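PDB 7LPO: cytoplasmic protein from Cryptococcus neoformans var. grubii serotype A, which probably hydrolyses the beta-glucosidic bond of steryl glucosides, as a sterylglucosidase of glycosyl hydrolase family 5. Local coordinates for residues A[711-714]-A[715-719]; A[768-772]-A[773-777]; A[298-301]-A[302-305]. One frame throughout, in Å; residues are numbered along the deposited sequence.

Interaction 1 (A[711-714]-A[715-719]); sequences LPFV and HYAAS
The carbonyl oxygen of P712 gathers two backbone N-H groups from the residues that follow it. Y716 N lies 2.9 Å from P712 O and in the carbonyl plane, while H715 N comes to the same oxygen from above that plane, so the two donors use quite different directions. A third bond, from A717 N to F713 O at 3.1 Å, carries the turn one residue further. Side chains pack beside this backbone. The CD of P712 rests 3.7 Å from CD2 of Y716, the pyrrolidine and the phenol running alongside one another in the same direction, and CB of L711 touches the same ring carbon. The imidazole of H715 meets P712 CG at its edge, whereas V714 CG1 sits over one face, a CH-pi contact 4.0 Å from the ring centroid; V714 reaches it because CG1 swings opposite the amide nitrogen of its own residue (chi1 157°).

Such a single-turn helix, 713-716, with P712 at its N-cap position, follows strand 707-710 within the C-terminal domain of this family 5 hydrolase. CB of F713 packs against CB of A717 at 4.0 Å, where the chain leaves helical geometry. In the next shell, Y716 OH is hydrogen-bonded to T687 O, F682 meets the H715 ring edge-to-face, and I655 of helix 652-656 touches both F713 and V714.

Interaction 2 (A[768-772]-A[773-777]); sequences VQRNG and GALRR
With CG set anti to the backbone N (chi1 -175°) and the chain extended as far as NE, R770 reaches alongside the carbonyl of G773; a final twist at chi4 of -90° turns its guanidinium so that NH1 faces that oxygen. The bond from R770 NH1 to G773 O is 3.0 Å long and nearly straight at the hydrogen, 170°. It lies in the guanidinium plane, yet it approaches the carbonyl from above the carbonyl's own plane. L775 lies across the arginine, nearly perpendicular to it, and lays CD2 over one guanidinium face, 3.3 Å from R770 NH2.

The backbone here forms a type II beta turn from R770 to G773, closed by G773 N donating to R770 O at 3.1 Å. R770 thus grips G773 twice, once through its main chain and once through its side chain. G772 and G773 both take positive phi angles, a region where a residue lacking a beta carbon meets no clash with the preceding carbonyl oxygen. A water donates to A774 O at 2.8 Å.

The turn lies at the surface, where strand 761-770 ends and the last modelled residues begin. R770 NE and NH2 bond to A717 O and A718 O just after helix 713-716, while N771 ND2 reaches D733 OD1, beside strand 734-738.

Interaction 3 (A[298-301]-A[302-305]); sequences TPIE and GMRL
T298 and E301 form a capping box at the start of helix 299-306, and each side chain accepts a hydrogen bond from the other residue's backbone. T298 holds the N-cap position: E301 N donates to T298 OG1 at 3.1 Å. In return T298 N donates to E301 OE1, also at 3.1 Å, meeting the anti side of the carboxylate 23° out of its plane. This exchange satisfies an amide of the first turn, which has no helical carbonyl before it, and ties the glutamate back over the helix end. The carboxylate's other oxygen, OE2, makes a long, weak ion pair with NH2 of R328.

Main-chain bonds continue the helix from the cap. G302 N donates to T298 O almost along the C=O axis, so the capping residue also begins the regular i to i+4 series. M303 N to P299 O, R304 N to I300 O and L305 N to E301 O follow in step, the last at 2.9 Å.

Apolar and flat-group packing brings I300, M303 and R304 together. The first torsion of I300 (chi1 -177°) points CG1 directly away from the amide nitrogen, which brings that carbon over one face of the R304 guanidinium, 3.7 Å from R304 CZ. The polar end of R304 is anchored by NH2 bonding to S379 O. M303 is stretched out past CG, and its sulfur meets the end of I300. W374 of strand 374-375 touches all three. E301, R304 and L305 lean on Q311 of strand 311-319, which follows the helix, so that R304 reaches both strands. Next to the backbone, L305 packs its branch point against the carbonyl that accepts its own amide, with CG 3.2 Å from E301 O.

Overall arrangement
Along the chain interaction 3 comes first, followed by interaction 1 and then interaction 2. The last two are neighbours, their centres about 8 Å apart, in the C-terminal part of the protein: the short helix 713-716 packs beside the end of strand 761-770, which belongs to a four-stranded antiparallel sheet. A probable hydrogen bond from R777 NH1 to V714 O, at 2.6 Å, ties the last modelled residue to the helix, while R770, at the strand end, holds the residues just after it. Interaction 3 lies on the opposite side of the chain's centre, about 57 and 59 Å from interactions 1 and 2 between centres, and makes no contact with either; the nearest atoms are about 46 and 48 Å away.

Interaction 1 (A[711-714]-A[715-719])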
loop_
_atom_site.group_PDB
_atom_site.type_symbol
_atom_site.label_atom_id
_atom_site.label_comp_id
_atom_site.label_asym_id
_atom_site.label_seq_id
_atom_site.Cartn_x
_atom_site.Cartn_y
_atom_site.Cartn_z
ATOM N N LEU A 711 2.133 11.410 23.914
ATOM C CA LEU A 711 2.419 10.389 24.924
ATOM C C LEU A 711 1.170 9.558 25.183
ATOM O O LEU A 711 0.213 10.056 25.807
ATOM C CB LEU A 711 2.910 11.030 26.219
ATOM C CG LEU A 711 4.214 11.828 26.146
ATOM C CD1 LEU A 711 4.434 12.536 27.476
ATOM C CD2 LEU A 711 5.400 10.956 25.807
ATOM N N PRO A 712 1.123 8.301 24.748
ATOM C CA PRO A 712 -0.148 7.559 24.788
ATOM C C PRO A 712 -0.528 7.103 26.194
ATOM O O PRO A 712 0.293 6.562 26.941
ATOM C CB PRO A 712 0.105 6.363 23.860
ATOM C CG PRO A 712 1.598 6.159 23.906
ATOM C CD PRO A 712 2.209 7.535 24.116
ATOM N N PHE A 713 -1.804 7.312 26.533
ATOM C CA PHE A 713 -2.382 6.686 27.716
ATOM C C PHE A 713 -2.127 5.188 27.732
ATOM O O PHE A 713 -2.010 4.585 28.804
ATOM C CB PHE A 713 -3.901 6.916 27.761
ATOM C CG PHE A 713 -4.311 8.325 28.056
ATOM C CD1 PHE A 713 -3.609 9.103 28.959
ATOM C CD2 PHE A 713 -5.421 8.865 27.437
ATOM C CE1 PHE A 713 -4.003 10.398 29.234
ATOM C CE2 PHE A 713 -5.819 10.153 27.697
ATOM C CZ PHE A 713 -5.107 10.925 28.601
ATOM N N VAL A 714 -2.090 4.568 26.551
ATOM C CA VAL A 714 -1.873 3.128 26.436
ATOM C C VAL A 714 -0.639 2.693 27.213
ATOM O O VAL A 714 -0.611 1.600 27.792
ATOM C CB VAL A 714 -1.768 2.738 24.947
ATOM C CG1 VAL A 714 -1.008 1.454 24.784
ATOM C CG2 VAL A 714 -3.139 2.641 24.327
ATOM N N HIS A 715 0.408 3.524 27.225
ATOM C CA HIS A 715 1.648 3.192 27.910
ATOM C C HIS A 715 1.897 3.991 29.180
ATOM O O HIS A 715 2.655 3.526 30.041
ATOM C CB HIS A 715 2.856 3.422 26.986
ATOM C CG HIS A 715 2.920 2.479 25.831
ATOM N ND1 HIS A 715 3.331 1.171 25.964
ATOM C CD2 HIS A 715 2.602 2.646 24.527
ATOM C CE1 HIS A 715 3.277 0.574 24.787
ATOM N NE2 HIS A 715 2.833 1.447 23.899
ATOM N N TYR A 716 1.321 5.180 29.307
ATOM C CA TYR A 716 1.743 6.135 30.321
ATOM C C TYR A 716 0.616 6.583 31.246
ATOM O O TYR A 716 0.847 7.427 32.118
ATOM C CB TYR A 716 2.376 7.355 29.640
ATOM C CG TYR A 716 3.647 7.044 28.865
ATOM C CD1 TYR A 716 4.803 6.642 29.521
ATOM C CD2 TYR A 716 3.690 7.155 27.487
ATOM C CE1 TYR A 716 5.964 6.357 28.823
ATOM C CE2 TYR A 716 4.854 6.883 26.778
ATOM C CZ TYR A 716 5.985 6.479 27.452
ATOM O OH TYR A 716 7.138 6.201 26.757
ATOM N N ALA A 717 -0.586 6.044 31.097
ATOM C CA ALA A 717 -1.671 6.434 31.981
ATOM C C ALA A 717 -1.398 5.969 33.410
ATOM O O ALA A 717 -0.707 4.972 33.648
ATOM C CB ALA A 717 -2.997 5.851 31.491
ATOM N N ALA A 718 -1.947 6.711 34.372
ATOM C CA ALA A 718 -1.887 6.270 35.760
ATOM C C ALA A 718 -2.592 4.931 35.933
ATOM O O ALA A 718 -2.070 4.021 36.585
ATOM C CB ALA A 718 -2.511 7.324 36.675
ATOM N N SER A 719 -3.774 4.787 35.333
ATOM C CA SER A 719 -4.533 3.548 35.403
ATOM C C SER A 719 -5.441 3.466 34.187
ATOM O O SER A 719 -5.870 4.490 33.653
ATOM C CB SER A 719 -5.355 3.472 36.693
ATOM O OG SER A 719 -6.327 2.454 36.593
#

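Interaction 2 (A[768-772]-A[773-777])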
loop_
_atom_site.group_PDB
_atom_site.type_symbol
_atom_site.label_atom_id
_atom_site.label_comp_id
_atom_site.label_asym_id
_atom_site.label_seq_id
_atom_site.Cartn_x
_atom_site.Cartn_y
_atom_site.Cartn_z
ATOM N N VAL A 768 11.346 10.034 28.816
ATOM C CA VAL A 768 10.044 9.875 29.448
ATOM C C VAL A 768 9.885 8.422 29.866
ATOM O O VAL A 768 10.323 7.511 29.154
ATOM C CB VAL A 768 8.905 10.287 28.493
ATOM C CG1 VAL A 768 7.533 10.059 29.149
ATOM C CG2 VAL A 768 9.068 11.729 28.051
ATOM N N GLN A 769 9.266 8.203 31.023
ATOM C CA GLN A 769 8.836 6.864 31.395
ATOM C C GLN A 769 7.675 6.973 32.365
ATOM O O GLN A 769 7.530 7.973 33.073
ATOM C CB GLN A 769 9.962 6.035 32.021
ATOM C CG GLN A 769 10.513 6.572 33.322
ATOM C CD GLN A 769 11.754 5.813 33.766
ATOM O OE1 GLN A 769 11.751 4.583 33.852
ATOM N NE2 GLN A 769 12.828 6.541 34.032
ATOM N N ARG A 770 6.857 5.927 32.398
ATOM C CA ARG A 770 5.782 5.865 33.375
ATOM C C ARG A 770 6.355 5.642 34.770
ATOM O O ARG A 770 7.212 4.776 34.974
ATOM C CB ARG A 770 4.802 4.750 33.029
ATOM C CG ARG A 770 3.586 4.724 33.948
ATOM C CD ARG A 770 2.618 3.618 33.558
ATOM N NE ARG A 770 1.483 3.556 34.476
ATOM C CZ ARG A 770 1.455 2.812 35.580
ATOM N NH1 ARG A 770 2.494 2.058 35.924
ATOM N NH2 ARG A 770 0.385 2.826 36.353
ATOM N N ASN A 771 5.883 6.429 35.731
ATOM C CA ASN A 771 6.283 6.241 37.120
ATOM C C ASN A 771 5.840 4.873 37.607
ATOM O O ASN A 771 4.648 4.552 37.579
ATOM C CB ASN A 771 5.676 7.335 37.987
ATOM C CG ASN A 771 6.298 8.676 37.724
ATOM O OD1 ASN A 771 7.516 8.781 37.550
ATOM N ND2 ASN A 771 5.471 9.711 37.673
ATOM N N GLY A 772 6.800 4.072 38.059
ATOM C CA GLY A 772 6.505 2.742 38.537
ATOM C C GLY A 772 6.474 1.681 37.465
ATOM O O GLY A 772 5.967 0.582 37.720
ATOM N N GLY A 773 6.979 1.973 36.275
ATOM C CA GLY A 773 7.093 0.961 35.252
ATOM C C GLY A 773 5.834 0.818 34.422
ATOM O O GLY A 773 4.981 1.704 34.354
ATOM N N ALA A 774 5.716 -0.348 33.802
ATOM C CA ALA A 774 4.713 -0.563 32.777
ATOM C C ALA A 774 3.351 -0.894 33.374
ATOM O O ALA A 774 3.234 -1.441 34.473
ATOM C CB ALA A 774 5.148 -1.691 31.842
ATOM N N LEU A 775 2.311 -0.547 32.625
ATOM C CA LEU A 775 0.962 -0.954 32.967
ATOM C C LEU A 775 0.782 -2.447 32.703
ATOM O O LEU A 775 1.610 -3.104 32.068
ATOM C CB LEU A 775 -0.058 -0.168 32.142
ATOM C CG LEU A 775 -0.256 1.312 32.444
ATOM C CD1 LEU A 775 -0.952 1.998 31.281
ATOM C CD2 LEU A 775 -1.079 1.468 33.709
ATOM N N ARG A 776 -0.334 -2.981 33.187
ATOM C CA ARG A 776 -0.849 -4.272 32.750
ATOM C C ARG A 776 -2.222 -4.015 32.149
ATOM O O ARG A 776 -3.106 -3.477 32.826
ATOM C CB ARG A 776 -0.904 -5.267 33.906
ATOM C CG ARG A 776 0.490 -5.691 34.369
ATOM C CD ARG A 776 1.061 -6.818 33.502
ATOM N NE ARG A 776 0.362 -8.074 33.756
ATOM C CZ ARG A 776 0.854 -9.083 34.467
ATOM N NH1 ARG A 776 2.069 -9.008 34.997
ATOM N NH2 ARG A 776 0.128 -10.177 34.647
ATOM N N ARG A 777 -2.379 -4.357 30.874
ATOM C CA ARG A 777 -3.569 -3.989 30.109
ATOM C C ARG A 777 -4.484 -5.193 29.904
ATOM O O ARG A 777 -4.164 -6.303 30.326
ATOM C CB ARG A 777 -3.165 -3.395 28.750
ATOM C CG ARG A 777 -2.544 -1.992 28.831
ATOM C CD ARG A 777 -1.603 -1.692 27.650
ATOM N NE ARG A 777 -0.325 -2.403 27.739
ATOM C CZ ARG A 777 0.849 -1.824 27.985
ATOM N NH1 ARG A 777 0.924 -0.513 28.171
ATOM N NH2 ARG A 777 1.955 -2.558 28.046
HETATM O O HOH W 1 4.473 -1.147 36.920
#

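Interaction 3 (A[298-301]-A[302-305])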
loop_
_atom_site.group_PDB
_atom_site.type_symbol
_atom_site.label_atom_id
_atom_site.label_comp_id
_atom_site.label_asym_id
_atom_site.label_seq_id
_atom_site.Cartn_x
_atom_site.Cartn_y
_atom_site.Cartn_z
ATOM N N THR A 298 5.845 -20.960 -16.182
ATOM C CA THR A 298 6.709 -19.994 -16.838
ATOM C C THR A 298 5.861 -19.133 -17.770
ATOM O O THR A 298 4.728 -19.498 -18.093
ATOM C CB THR A 298 7.790 -20.721 -17.629
ATOM O OG1 THR A 298 7.176 -21.492 -18.671
ATOM C CG2 THR A 298 8.579 -21.661 -16.716
ATOM N N PRO A 299 6.379 -17.990 -18.226
ATOM C CA PRO A 299 5.597 -17.184 -19.187
ATOM C C PRO A 299 5.113 -17.981 -20.392
ATOM O O PRO A 299 3.940 -17.863 -20.772
ATOM C CB PRO A 299 6.573 -16.063 -19.578
ATOM C CG PRO A 299 7.452 -15.906 -18.369
ATOM C CD PRO A 299 7.620 -17.310 -17.807
ATOM N N ILE A 300 5.962 -18.824 -20.982
ATOM C CA ILE A 300 5.539 -19.558 -22.171
ATOM C C ILE A 300 4.568 -20.677 -21.797
ATOM O O ILE A 300 3.604 -20.946 -22.525
ATOM C CB ILE A 300 6.757 -20.093 -22.946
ATOM C CG1 ILE A 300 6.299 -20.790 -24.230
ATOM C CG2 ILE A 300 7.558 -21.058 -22.091
ATOM C CD1 ILE A 300 5.583 -19.897 -25.196
ATOM N N GLU A 301 4.788 -21.339 -20.657
ATOM C CA GLU A 301 3.816 -22.331 -20.208
ATOM C C GLU A 301 2.447 -21.696 -19.993
ATOM O O GLU A 301 1.420 -22.315 -20.280
ATOM C CB GLU A 301 4.288 -23.014 -18.927
ATOM C CG GLU A 301 5.430 -23.997 -19.134
ATOM C CD GLU A 301 5.878 -24.667 -17.832
ATOM O OE1 GLU A 301 5.753 -24.047 -16.746
ATOM O OE2 GLU A 301 6.358 -25.824 -17.896
ATOM N N GLY A 302 2.410 -20.463 -19.482
ATOM C CA GLY A 302 1.133 -19.809 -19.249
ATOM C C GLY A 302 0.417 -19.448 -20.537
ATOM O O GLY A 302 -0.812 -19.527 -20.614
ATOM N N MET A 303 1.177 -19.044 -21.560
ATOM C CA MET A 303 0.600 -18.779 -22.872
ATOM C C MET A 303 0.020 -20.049 -23.487
ATOM O O MET A 303 -1.075 -20.024 -24.059
ATOM C CB MET A 303 1.662 -18.175 -23.792
ATOM C CG MET A 303 2.099 -16.760 -23.408
ATOM S SD MET A 303 3.544 -16.191 -24.339
ATOM C CE MET A 303 3.894 -14.643 -23.501
ATOM N N ARG A 304 0.744 -21.167 -23.396
ATOM C CA ARG A 304 0.191 -22.430 -23.878
ATOM C C ARG A 304 -1.077 -22.787 -23.123
ATOM O O ARG A 304 -2.056 -23.254 -23.717
ATOM C CB ARG A 304 1.209 -23.555 -23.734
ATOM C CG ARG A 304 2.410 -23.443 -24.658
ATOM C CD ARG A 304 3.523 -24.327 -24.142
ATOM N NE ARG A 304 4.751 -24.204 -24.920
ATOM C CZ ARG A 304 5.959 -24.504 -24.452
ATOM N NH1 ARG A 304 6.096 -24.934 -23.203
ATOM N NH2 ARG A 304 7.025 -24.366 -25.234
ATOM N N LEU A 305 -1.071 -22.586 -21.805
ATOM C CA LEU A 305 -2.279 -22.813 -21.021
ATOM C C LEU A 305 -3.407 -21.898 -21.481
ATOM O O LEU A 305 -4.568 -22.310 -21.549
ATOM C CB LEU A 305 -1.978 -22.587 -19.535
ATOM C CG LEU A 305 -1.142 -23.661 -18.831
ATOM C CD1 LEU A 305 -0.728 -23.186 -17.427
ATOM C CD2 LEU A 305 -1.900 -24.959 -18.730
#